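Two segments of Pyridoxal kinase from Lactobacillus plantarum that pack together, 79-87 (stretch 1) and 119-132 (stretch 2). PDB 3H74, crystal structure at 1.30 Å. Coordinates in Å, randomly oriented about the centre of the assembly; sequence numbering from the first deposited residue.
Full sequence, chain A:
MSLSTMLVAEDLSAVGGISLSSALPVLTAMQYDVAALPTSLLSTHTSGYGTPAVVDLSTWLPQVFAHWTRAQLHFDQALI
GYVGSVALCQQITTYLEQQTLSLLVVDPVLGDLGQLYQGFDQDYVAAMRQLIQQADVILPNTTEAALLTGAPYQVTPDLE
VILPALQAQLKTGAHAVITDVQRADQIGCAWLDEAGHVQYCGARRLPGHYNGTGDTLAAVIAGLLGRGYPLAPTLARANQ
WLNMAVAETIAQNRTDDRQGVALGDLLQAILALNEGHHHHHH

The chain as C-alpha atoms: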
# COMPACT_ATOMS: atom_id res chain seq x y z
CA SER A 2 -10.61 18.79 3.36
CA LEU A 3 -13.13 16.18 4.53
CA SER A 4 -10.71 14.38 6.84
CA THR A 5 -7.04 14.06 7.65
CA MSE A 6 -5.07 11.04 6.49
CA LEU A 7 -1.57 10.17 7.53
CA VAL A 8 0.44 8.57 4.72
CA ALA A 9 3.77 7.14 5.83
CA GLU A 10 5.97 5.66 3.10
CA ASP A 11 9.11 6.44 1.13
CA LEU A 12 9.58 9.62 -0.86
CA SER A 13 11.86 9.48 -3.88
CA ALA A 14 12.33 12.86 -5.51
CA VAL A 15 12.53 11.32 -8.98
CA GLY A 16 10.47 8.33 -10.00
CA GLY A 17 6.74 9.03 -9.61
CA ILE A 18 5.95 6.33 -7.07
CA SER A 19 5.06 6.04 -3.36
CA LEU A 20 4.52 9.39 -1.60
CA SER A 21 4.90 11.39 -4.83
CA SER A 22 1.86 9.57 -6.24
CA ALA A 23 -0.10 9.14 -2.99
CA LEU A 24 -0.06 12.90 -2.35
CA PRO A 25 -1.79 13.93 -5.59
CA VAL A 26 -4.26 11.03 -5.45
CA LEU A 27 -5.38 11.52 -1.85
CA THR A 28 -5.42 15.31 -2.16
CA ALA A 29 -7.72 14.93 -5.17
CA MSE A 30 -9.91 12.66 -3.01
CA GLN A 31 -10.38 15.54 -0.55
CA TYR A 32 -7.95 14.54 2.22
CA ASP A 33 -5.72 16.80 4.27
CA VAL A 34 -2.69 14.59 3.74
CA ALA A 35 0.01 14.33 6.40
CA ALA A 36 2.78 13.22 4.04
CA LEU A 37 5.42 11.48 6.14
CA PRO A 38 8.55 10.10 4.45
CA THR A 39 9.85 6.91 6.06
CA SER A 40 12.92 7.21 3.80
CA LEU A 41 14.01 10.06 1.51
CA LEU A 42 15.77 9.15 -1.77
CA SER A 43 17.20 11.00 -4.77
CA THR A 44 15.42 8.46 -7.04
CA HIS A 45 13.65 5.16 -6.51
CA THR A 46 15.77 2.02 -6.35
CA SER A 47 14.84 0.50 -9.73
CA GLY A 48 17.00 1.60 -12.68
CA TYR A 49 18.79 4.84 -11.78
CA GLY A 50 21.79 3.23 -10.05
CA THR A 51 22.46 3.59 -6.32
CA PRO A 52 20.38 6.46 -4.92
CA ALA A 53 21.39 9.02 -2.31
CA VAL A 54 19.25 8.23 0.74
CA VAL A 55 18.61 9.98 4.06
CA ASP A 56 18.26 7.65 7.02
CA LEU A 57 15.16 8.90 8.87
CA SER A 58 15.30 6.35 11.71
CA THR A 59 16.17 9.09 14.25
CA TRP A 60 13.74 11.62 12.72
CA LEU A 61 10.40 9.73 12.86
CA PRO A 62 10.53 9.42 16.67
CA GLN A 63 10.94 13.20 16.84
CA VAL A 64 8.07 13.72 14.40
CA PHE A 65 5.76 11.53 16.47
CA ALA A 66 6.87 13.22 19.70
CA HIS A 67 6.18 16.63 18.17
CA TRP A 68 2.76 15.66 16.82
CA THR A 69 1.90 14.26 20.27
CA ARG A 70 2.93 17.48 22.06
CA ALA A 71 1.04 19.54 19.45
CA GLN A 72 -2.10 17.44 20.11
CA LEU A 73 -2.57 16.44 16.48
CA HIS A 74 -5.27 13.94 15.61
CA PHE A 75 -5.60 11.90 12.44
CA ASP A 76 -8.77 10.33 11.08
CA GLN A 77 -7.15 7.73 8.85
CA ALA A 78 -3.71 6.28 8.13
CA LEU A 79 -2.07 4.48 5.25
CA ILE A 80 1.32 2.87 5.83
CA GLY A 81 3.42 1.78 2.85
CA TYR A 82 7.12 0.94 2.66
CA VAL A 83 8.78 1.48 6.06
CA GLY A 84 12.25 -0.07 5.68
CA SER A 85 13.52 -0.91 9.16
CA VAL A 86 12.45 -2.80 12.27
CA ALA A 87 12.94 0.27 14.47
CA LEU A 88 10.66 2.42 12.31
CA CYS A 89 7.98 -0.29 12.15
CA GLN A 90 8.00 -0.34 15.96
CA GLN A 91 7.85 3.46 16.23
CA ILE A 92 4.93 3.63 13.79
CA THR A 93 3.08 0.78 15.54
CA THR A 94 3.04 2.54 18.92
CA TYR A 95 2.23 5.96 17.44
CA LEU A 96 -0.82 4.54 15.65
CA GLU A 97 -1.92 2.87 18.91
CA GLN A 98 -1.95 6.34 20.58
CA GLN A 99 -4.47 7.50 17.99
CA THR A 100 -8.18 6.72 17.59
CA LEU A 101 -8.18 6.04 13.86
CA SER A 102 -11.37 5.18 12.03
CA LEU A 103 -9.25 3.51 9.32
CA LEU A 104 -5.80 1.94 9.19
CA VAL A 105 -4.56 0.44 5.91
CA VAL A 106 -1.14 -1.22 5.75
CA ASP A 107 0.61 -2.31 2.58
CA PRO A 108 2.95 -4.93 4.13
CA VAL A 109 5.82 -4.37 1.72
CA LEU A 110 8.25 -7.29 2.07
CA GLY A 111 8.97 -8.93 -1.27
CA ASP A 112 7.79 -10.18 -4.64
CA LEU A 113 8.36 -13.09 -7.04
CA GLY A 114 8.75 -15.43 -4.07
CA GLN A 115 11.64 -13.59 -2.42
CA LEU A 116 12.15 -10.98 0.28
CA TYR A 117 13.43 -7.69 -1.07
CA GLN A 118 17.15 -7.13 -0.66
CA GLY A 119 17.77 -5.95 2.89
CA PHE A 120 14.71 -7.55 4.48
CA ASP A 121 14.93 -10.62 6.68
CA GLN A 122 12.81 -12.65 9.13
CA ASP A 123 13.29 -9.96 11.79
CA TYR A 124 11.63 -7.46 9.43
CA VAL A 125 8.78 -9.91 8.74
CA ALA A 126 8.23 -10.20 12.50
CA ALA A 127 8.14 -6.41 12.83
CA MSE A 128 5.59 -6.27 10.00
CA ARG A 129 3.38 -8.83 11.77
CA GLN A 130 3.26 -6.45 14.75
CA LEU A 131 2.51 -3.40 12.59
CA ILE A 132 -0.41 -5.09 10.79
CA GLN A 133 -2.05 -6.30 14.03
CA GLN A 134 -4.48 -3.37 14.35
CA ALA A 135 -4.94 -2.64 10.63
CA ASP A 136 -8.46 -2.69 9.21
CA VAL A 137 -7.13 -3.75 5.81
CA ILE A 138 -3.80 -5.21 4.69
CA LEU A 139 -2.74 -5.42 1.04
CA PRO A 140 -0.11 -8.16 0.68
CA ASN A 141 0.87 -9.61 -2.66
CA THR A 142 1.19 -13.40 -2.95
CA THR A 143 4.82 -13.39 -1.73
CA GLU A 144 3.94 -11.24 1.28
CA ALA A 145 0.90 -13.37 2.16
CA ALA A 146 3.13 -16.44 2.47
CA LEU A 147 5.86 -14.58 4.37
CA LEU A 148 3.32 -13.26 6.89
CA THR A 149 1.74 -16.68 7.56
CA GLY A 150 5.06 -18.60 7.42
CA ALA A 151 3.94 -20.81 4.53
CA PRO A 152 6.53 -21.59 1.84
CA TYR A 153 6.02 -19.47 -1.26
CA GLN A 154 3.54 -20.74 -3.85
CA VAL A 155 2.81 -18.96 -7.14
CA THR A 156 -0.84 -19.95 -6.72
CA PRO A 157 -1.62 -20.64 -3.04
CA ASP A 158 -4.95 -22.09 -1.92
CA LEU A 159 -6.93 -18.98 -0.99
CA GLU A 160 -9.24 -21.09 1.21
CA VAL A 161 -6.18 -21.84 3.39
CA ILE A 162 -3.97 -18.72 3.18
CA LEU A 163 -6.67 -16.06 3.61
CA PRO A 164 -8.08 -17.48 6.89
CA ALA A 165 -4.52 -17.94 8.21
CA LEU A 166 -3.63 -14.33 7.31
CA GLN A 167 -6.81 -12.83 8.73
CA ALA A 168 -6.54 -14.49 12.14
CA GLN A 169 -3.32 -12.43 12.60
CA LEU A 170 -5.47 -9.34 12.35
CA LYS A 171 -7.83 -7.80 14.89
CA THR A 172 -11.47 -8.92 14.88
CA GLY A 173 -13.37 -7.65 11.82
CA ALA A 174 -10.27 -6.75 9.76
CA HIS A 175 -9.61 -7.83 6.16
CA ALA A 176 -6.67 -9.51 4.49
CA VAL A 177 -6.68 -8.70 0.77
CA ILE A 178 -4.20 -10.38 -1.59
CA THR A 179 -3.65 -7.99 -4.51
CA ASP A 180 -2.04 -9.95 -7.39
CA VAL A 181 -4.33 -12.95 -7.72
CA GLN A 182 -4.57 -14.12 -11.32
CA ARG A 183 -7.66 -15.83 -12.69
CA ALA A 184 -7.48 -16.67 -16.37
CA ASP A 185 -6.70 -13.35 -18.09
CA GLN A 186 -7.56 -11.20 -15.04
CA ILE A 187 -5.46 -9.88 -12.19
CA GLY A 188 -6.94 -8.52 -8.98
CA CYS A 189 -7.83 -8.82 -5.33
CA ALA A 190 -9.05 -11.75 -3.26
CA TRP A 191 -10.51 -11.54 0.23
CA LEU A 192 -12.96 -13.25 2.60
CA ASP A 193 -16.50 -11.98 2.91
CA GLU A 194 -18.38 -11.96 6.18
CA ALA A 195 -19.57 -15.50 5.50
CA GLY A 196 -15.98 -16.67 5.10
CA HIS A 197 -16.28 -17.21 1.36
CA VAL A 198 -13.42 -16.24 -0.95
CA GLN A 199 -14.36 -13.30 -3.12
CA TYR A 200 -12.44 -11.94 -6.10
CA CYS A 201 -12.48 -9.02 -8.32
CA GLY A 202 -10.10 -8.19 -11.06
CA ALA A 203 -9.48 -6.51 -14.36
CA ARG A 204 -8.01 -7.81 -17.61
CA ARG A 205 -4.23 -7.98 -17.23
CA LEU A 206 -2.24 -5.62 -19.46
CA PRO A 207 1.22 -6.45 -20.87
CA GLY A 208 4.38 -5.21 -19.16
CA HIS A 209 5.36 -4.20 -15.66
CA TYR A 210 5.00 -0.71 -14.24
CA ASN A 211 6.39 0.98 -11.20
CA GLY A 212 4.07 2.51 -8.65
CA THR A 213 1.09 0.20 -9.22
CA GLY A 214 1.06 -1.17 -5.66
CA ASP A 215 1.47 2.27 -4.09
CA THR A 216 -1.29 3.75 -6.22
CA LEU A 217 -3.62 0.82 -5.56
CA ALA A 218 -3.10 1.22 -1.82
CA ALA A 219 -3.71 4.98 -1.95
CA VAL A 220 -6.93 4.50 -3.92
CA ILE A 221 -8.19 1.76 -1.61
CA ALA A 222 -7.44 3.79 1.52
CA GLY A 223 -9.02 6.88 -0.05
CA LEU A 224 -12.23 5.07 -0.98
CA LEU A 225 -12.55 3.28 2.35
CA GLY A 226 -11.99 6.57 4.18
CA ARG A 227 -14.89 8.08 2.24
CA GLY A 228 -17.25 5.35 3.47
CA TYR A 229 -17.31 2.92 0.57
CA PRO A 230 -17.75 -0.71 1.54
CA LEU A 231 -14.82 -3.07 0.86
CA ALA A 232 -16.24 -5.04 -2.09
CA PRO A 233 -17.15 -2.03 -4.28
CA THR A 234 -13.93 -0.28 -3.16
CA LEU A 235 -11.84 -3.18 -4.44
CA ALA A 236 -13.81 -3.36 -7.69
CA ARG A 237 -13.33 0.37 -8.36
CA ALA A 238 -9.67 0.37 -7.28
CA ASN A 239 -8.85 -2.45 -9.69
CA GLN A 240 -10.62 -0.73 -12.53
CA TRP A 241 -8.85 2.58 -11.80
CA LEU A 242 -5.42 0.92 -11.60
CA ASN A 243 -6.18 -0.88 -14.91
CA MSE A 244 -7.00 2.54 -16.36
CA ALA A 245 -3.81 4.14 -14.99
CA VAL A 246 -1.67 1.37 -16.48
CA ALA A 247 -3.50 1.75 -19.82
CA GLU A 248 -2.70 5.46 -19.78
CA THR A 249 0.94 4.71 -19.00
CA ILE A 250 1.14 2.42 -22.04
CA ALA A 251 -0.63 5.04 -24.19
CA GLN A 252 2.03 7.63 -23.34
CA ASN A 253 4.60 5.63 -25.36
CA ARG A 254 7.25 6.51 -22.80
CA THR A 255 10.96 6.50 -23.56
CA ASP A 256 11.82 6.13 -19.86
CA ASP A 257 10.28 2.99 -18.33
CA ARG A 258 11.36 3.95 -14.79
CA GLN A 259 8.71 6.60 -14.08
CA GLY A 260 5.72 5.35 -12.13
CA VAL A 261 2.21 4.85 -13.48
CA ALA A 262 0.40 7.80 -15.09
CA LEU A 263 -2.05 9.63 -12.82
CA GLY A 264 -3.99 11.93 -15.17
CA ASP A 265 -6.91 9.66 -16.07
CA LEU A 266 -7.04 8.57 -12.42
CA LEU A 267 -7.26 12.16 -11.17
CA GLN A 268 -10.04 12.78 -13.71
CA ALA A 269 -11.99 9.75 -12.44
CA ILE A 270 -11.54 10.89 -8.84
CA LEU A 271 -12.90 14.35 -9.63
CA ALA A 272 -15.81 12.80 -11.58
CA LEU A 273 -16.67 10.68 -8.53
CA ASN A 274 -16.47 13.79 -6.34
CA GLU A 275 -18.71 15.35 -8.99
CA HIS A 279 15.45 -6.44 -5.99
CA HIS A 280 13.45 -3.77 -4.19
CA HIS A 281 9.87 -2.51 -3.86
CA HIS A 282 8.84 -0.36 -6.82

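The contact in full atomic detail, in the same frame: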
# COMPACT_ATOMS: atom_id res chain seq x y z
N LEU A 79 -2.55 5.45 6.22
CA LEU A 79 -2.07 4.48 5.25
C LEU A 79 -0.57 4.35 5.46
O LEU A 79 0.16 5.35 5.43
CB LEU A 79 -2.35 4.95 3.82
CG LEU A 79 -1.64 4.23 2.67
CD1 LEU A 79 -2.03 2.76 2.60
CD2 LEU A 79 -1.94 4.92 1.36
N ILE A 80 -0.11 3.12 5.66
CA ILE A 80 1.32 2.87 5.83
C ILE A 80 1.80 2.02 4.67
O ILE A 80 1.26 0.92 4.44
CB ILE A 80 1.65 2.13 7.17
CG1 ILE A 80 0.90 2.74 8.36
CG2 ILE A 80 3.16 2.05 7.38
CD1 ILE A 80 1.19 4.21 8.65
N GLY A 81 2.77 2.53 3.92
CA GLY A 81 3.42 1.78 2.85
C GLY A 81 4.80 1.34 3.29
O GLY A 81 5.01 1.00 4.45
N TYR A 82 5.75 1.34 2.36
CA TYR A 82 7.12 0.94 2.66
C TYR A 82 7.66 1.66 3.89
O TYR A 82 7.62 2.89 3.96
CB TYR A 82 8.03 1.23 1.45
CG TYR A 82 9.49 0.96 1.69
CD1 TYR A 82 10.07 -0.25 1.31
CD2 TYR A 82 10.31 1.91 2.30
CE1 TYR A 82 11.42 -0.51 1.53
CE2 TYR A 82 11.67 1.66 2.53
CZ TYR A 82 12.21 0.44 2.13
OH TYR A 82 13.55 0.17 2.33
N VAL A 83 8.20 0.90 4.84
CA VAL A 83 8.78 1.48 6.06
C VAL A 83 10.31 1.38 5.98
O VAL A 83 11.00 2.41 5.89
CB VAL A 83 8.22 0.84 7.35
CG1 VAL A 83 8.89 1.44 8.57
CG2 VAL A 83 6.72 1.05 7.43
N GLY A 84 10.84 0.16 6.01
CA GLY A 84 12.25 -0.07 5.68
C GLY A 84 13.17 -0.53 6.78
O GLY A 84 14.27 -0.99 6.50
N SER A 85 12.74 -0.40 8.03
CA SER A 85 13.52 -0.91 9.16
C SER A 85 12.64 -1.36 10.31
O SER A 85 11.50 -0.89 10.45
CB SER A 85 14.52 0.14 9.65
OG SER A 85 13.85 1.22 10.28
N VAL A 86 13.16 -2.28 11.11
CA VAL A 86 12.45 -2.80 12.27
C VAL A 86 12.13 -1.67 13.25
O VAL A 86 10.99 -1.55 13.70
CB VAL A 86 13.26 -3.93 12.97
CG1 VAL A 86 12.69 -4.24 14.34
CG2 VAL A 86 13.29 -5.19 12.11
N ALA A 87 13.13 -0.84 13.54
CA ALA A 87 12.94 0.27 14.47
C ALA A 87 11.80 1.19 14.06
O ALA A 87 10.98 1.58 14.89
CB ALA A 87 14.23 1.06 14.63
N GLY A 119 17.70 -6.70 1.64
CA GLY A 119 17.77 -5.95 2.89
C GLY A 119 16.76 -6.32 3.97
O GLY A 119 16.90 -5.95 5.09
N PHE A 120 15.73 -7.05 3.55
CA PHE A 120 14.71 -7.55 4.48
C PHE A 120 14.97 -9.00 4.87
O PHE A 120 15.35 -9.83 4.04
CB PHE A 120 13.31 -7.43 3.87
CG PHE A 120 12.80 -6.01 3.73
CD1 PHE A 120 13.35 -4.95 4.47
CD2 PHE A 120 11.72 -5.74 2.89
CE1 PHE A 120 12.85 -3.66 4.33
CE2 PHE A 120 11.22 -4.45 2.75
CZ PHE A 120 11.78 -3.41 3.48
N ASP A 121 14.73 -9.29 6.14
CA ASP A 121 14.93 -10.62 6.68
C ASP A 121 13.76 -11.02 7.57
O ASP A 121 12.76 -10.29 7.66
CB ASP A 121 16.26 -10.68 7.45
CG ASP A 121 16.37 -9.60 8.53
OD1 ASP A 121 15.33 -9.03 8.94
OD2 ASP A 121 17.50 -9.32 8.98
N GLN A 122 13.87 -12.17 8.24
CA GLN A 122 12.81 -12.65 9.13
C GLN A 122 12.49 -11.70 10.28
O GLN A 122 11.35 -11.63 10.73
CB GLN A 122 13.14 -14.04 9.66
CG GLN A 122 12.80 -15.16 8.68
CD GLN A 122 11.30 -15.39 8.54
OE1 GLN A 122 10.58 -15.56 9.54
NE2 GLN A 122 10.82 -15.42 7.31
N ASP A 123 13.50 -10.97 10.76
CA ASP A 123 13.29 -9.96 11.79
C ASP A 123 12.34 -8.87 11.28
O ASP A 123 11.48 -8.40 12.02
CB ASP A 123 14.62 -9.33 12.23
CG ASP A 123 15.42 -10.23 13.17
OD1 ASP A 123 14.84 -11.17 13.77
OD2 ASP A 123 16.63 -9.98 13.31
N TYR A 124 12.50 -8.48 10.02
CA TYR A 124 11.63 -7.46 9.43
C TYR A 124 10.21 -8.00 9.25
O TYR A 124 9.24 -7.28 9.49
CB TYR A 124 12.19 -6.92 8.12
CG TYR A 124 11.45 -5.69 7.65
CD1 TYR A 124 11.63 -4.47 8.27
CD2 TYR A 124 10.55 -5.76 6.58
CE1 TYR A 124 10.95 -3.34 7.85
CE2 TYR A 124 9.85 -4.64 6.16
CZ TYR A 124 10.06 -3.43 6.80
OH TYR A 124 9.39 -2.30 6.39
N VAL A 125 10.09 -9.27 8.85
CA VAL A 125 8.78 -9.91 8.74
C VAL A 125 8.06 -9.91 10.09
O VAL A 125 6.87 -9.63 10.16
CB VAL A 125 8.90 -11.36 8.20
CG1 VAL A 125 7.54 -12.02 8.12
CG2 VAL A 125 9.53 -11.36 6.81
N ALA A 126 8.80 -10.21 11.16
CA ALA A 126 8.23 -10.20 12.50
C ALA A 126 7.75 -8.80 12.90
O ALA A 126 6.67 -8.64 13.48
CB ALA A 126 9.22 -10.75 13.51
N ALA A 127 8.55 -7.78 12.57
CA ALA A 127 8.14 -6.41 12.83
C ALA A 127 6.86 -6.04 12.06
O ALA A 127 5.98 -5.36 12.58
CB ALA A 127 9.27 -5.45 12.50
N MSE A 128 6.76 -6.53 10.82
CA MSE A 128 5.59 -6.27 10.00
C MSE A 128 4.34 -6.94 10.59
O MSE A 128 3.25 -6.36 10.58
CB MSE A 128 5.82 -6.77 8.58
CG MSE A 128 4.72 -6.35 7.62
SE MSE A 128 4.41 -4.42 7.54
CE MSE A 128 6.23 -3.85 7.22
N ARG A 129 4.50 -8.15 11.15
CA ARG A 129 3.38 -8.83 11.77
C ARG A 129 2.85 -8.02 12.97
O ARG A 129 1.72 -7.98 13.17
CB ARG A 129 3.78 -10.25 12.25
CG ARG A 129 4.03 -11.28 11.12
CD ARG A 129 4.31 -12.67 11.70
NE ARG A 129 4.70 -13.59 10.68
CZ ARG A 129 5.85 -14.21 10.64
NH1 ARG A 129 6.74 -14.05 11.58
NH2 ARG A 129 6.09 -15.02 9.68
N GLN A 130 3.71 -7.34 13.67
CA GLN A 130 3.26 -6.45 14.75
C GLN A 130 2.51 -5.20 14.22
O GLN A 130 1.52 -4.84 14.70
CB GLN A 130 4.43 -5.99 15.62
CG GLN A 130 5.66 -5.83 14.78
CD GLN A 130 6.72 -4.76 15.21
OE1 GLN A 130 7.58 -5.09 16.09
NE2 GLN A 130 6.67 -3.53 14.58
N LEU A 131 3.08 -4.61 13.18
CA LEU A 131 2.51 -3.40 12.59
C LEU A 131 1.11 -3.64 11.99
O LEU A 131 0.31 -2.81 12.09
CB LEU A 131 3.47 -2.84 11.51
CG LEU A 131 2.99 -1.63 10.71
CD1 LEU A 131 2.69 -0.46 11.66
CD2 LEU A 131 4.09 -1.25 9.73
N ILE A 132 0.89 -4.80 11.40
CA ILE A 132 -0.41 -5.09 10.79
C ILE A 132 -1.51 -5.46 11.79
O ILE A 132 -2.68 -5.52 11.42
CB ILE A 132 -0.33 -6.21 9.71
CG1 ILE A 132 0.04 -7.56 10.33
CG2 ILE A 132 0.60 -5.77 8.56
CD1 ILE A 132 -0.01 -8.73 9.36
O HOH W 1 7.58 -2.31 4.49

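A loop between a strand end and a helix start lies along one flank of a second helix, and three residues, Val86, Tyr124 and Phe120, have the largest covered areas and together account for nearly half of the buried surface. The first stretch leaves its strand after Ile80, turns through Tyr82 to Ser85 and enters a helix at Val86; the second begins as loop and is helical from Gln122. The backbones come nearest at Val86 and Tyr124, with CA atoms 5.5 Å apart.

Tyr124 does the polar work. Its t rotamer carries the ring to the loop, where Gly84 N donates a hydrogen bond to Tyr124 OH, 2.9 Å and nearly straight. Tyr124 OH is also hydrogen-bonded to the O of water 1 at 2.6 Å, and that water accepts from Val83 N at 3.3 Å, so one phenol serves two successive backbone amides, one directly and one through water. Gly84 has phi/psi of 113/-15, where a side chain would jam against the preceding carbonyl and meet Tyr82 CE2; the turn that presents its amide calls for glycine.

Val86 is the apolar counterpart. Val86 CG2 sits 4.0 Å from Ala127 CB and 4.2 Å from Tyr124 CD1, a methyl resting on one helical turn. The side chain of Ala127 points toward the first stretch and meets that methyl with its CB.

Phe120, just ahead of the helix, puts its CZ 3.5 Å from Tyr82 CE1. The two ring planes are 29° apart but slid past each other, so this is apolar contact with little overlap. Gly84 O approaches the Phe120 ring at its edge, 3.7 Å from CE1. Asp121 fixes the helix start behind it: Asp121 OD1 accepts from Tyr124 N at 3.1 Å, capping the turn that bears the key tyrosine.

Farther along, Leu131 CD2 closes the buried end, 4.2 Å from both Ile80 CG2 and Val83 CG2.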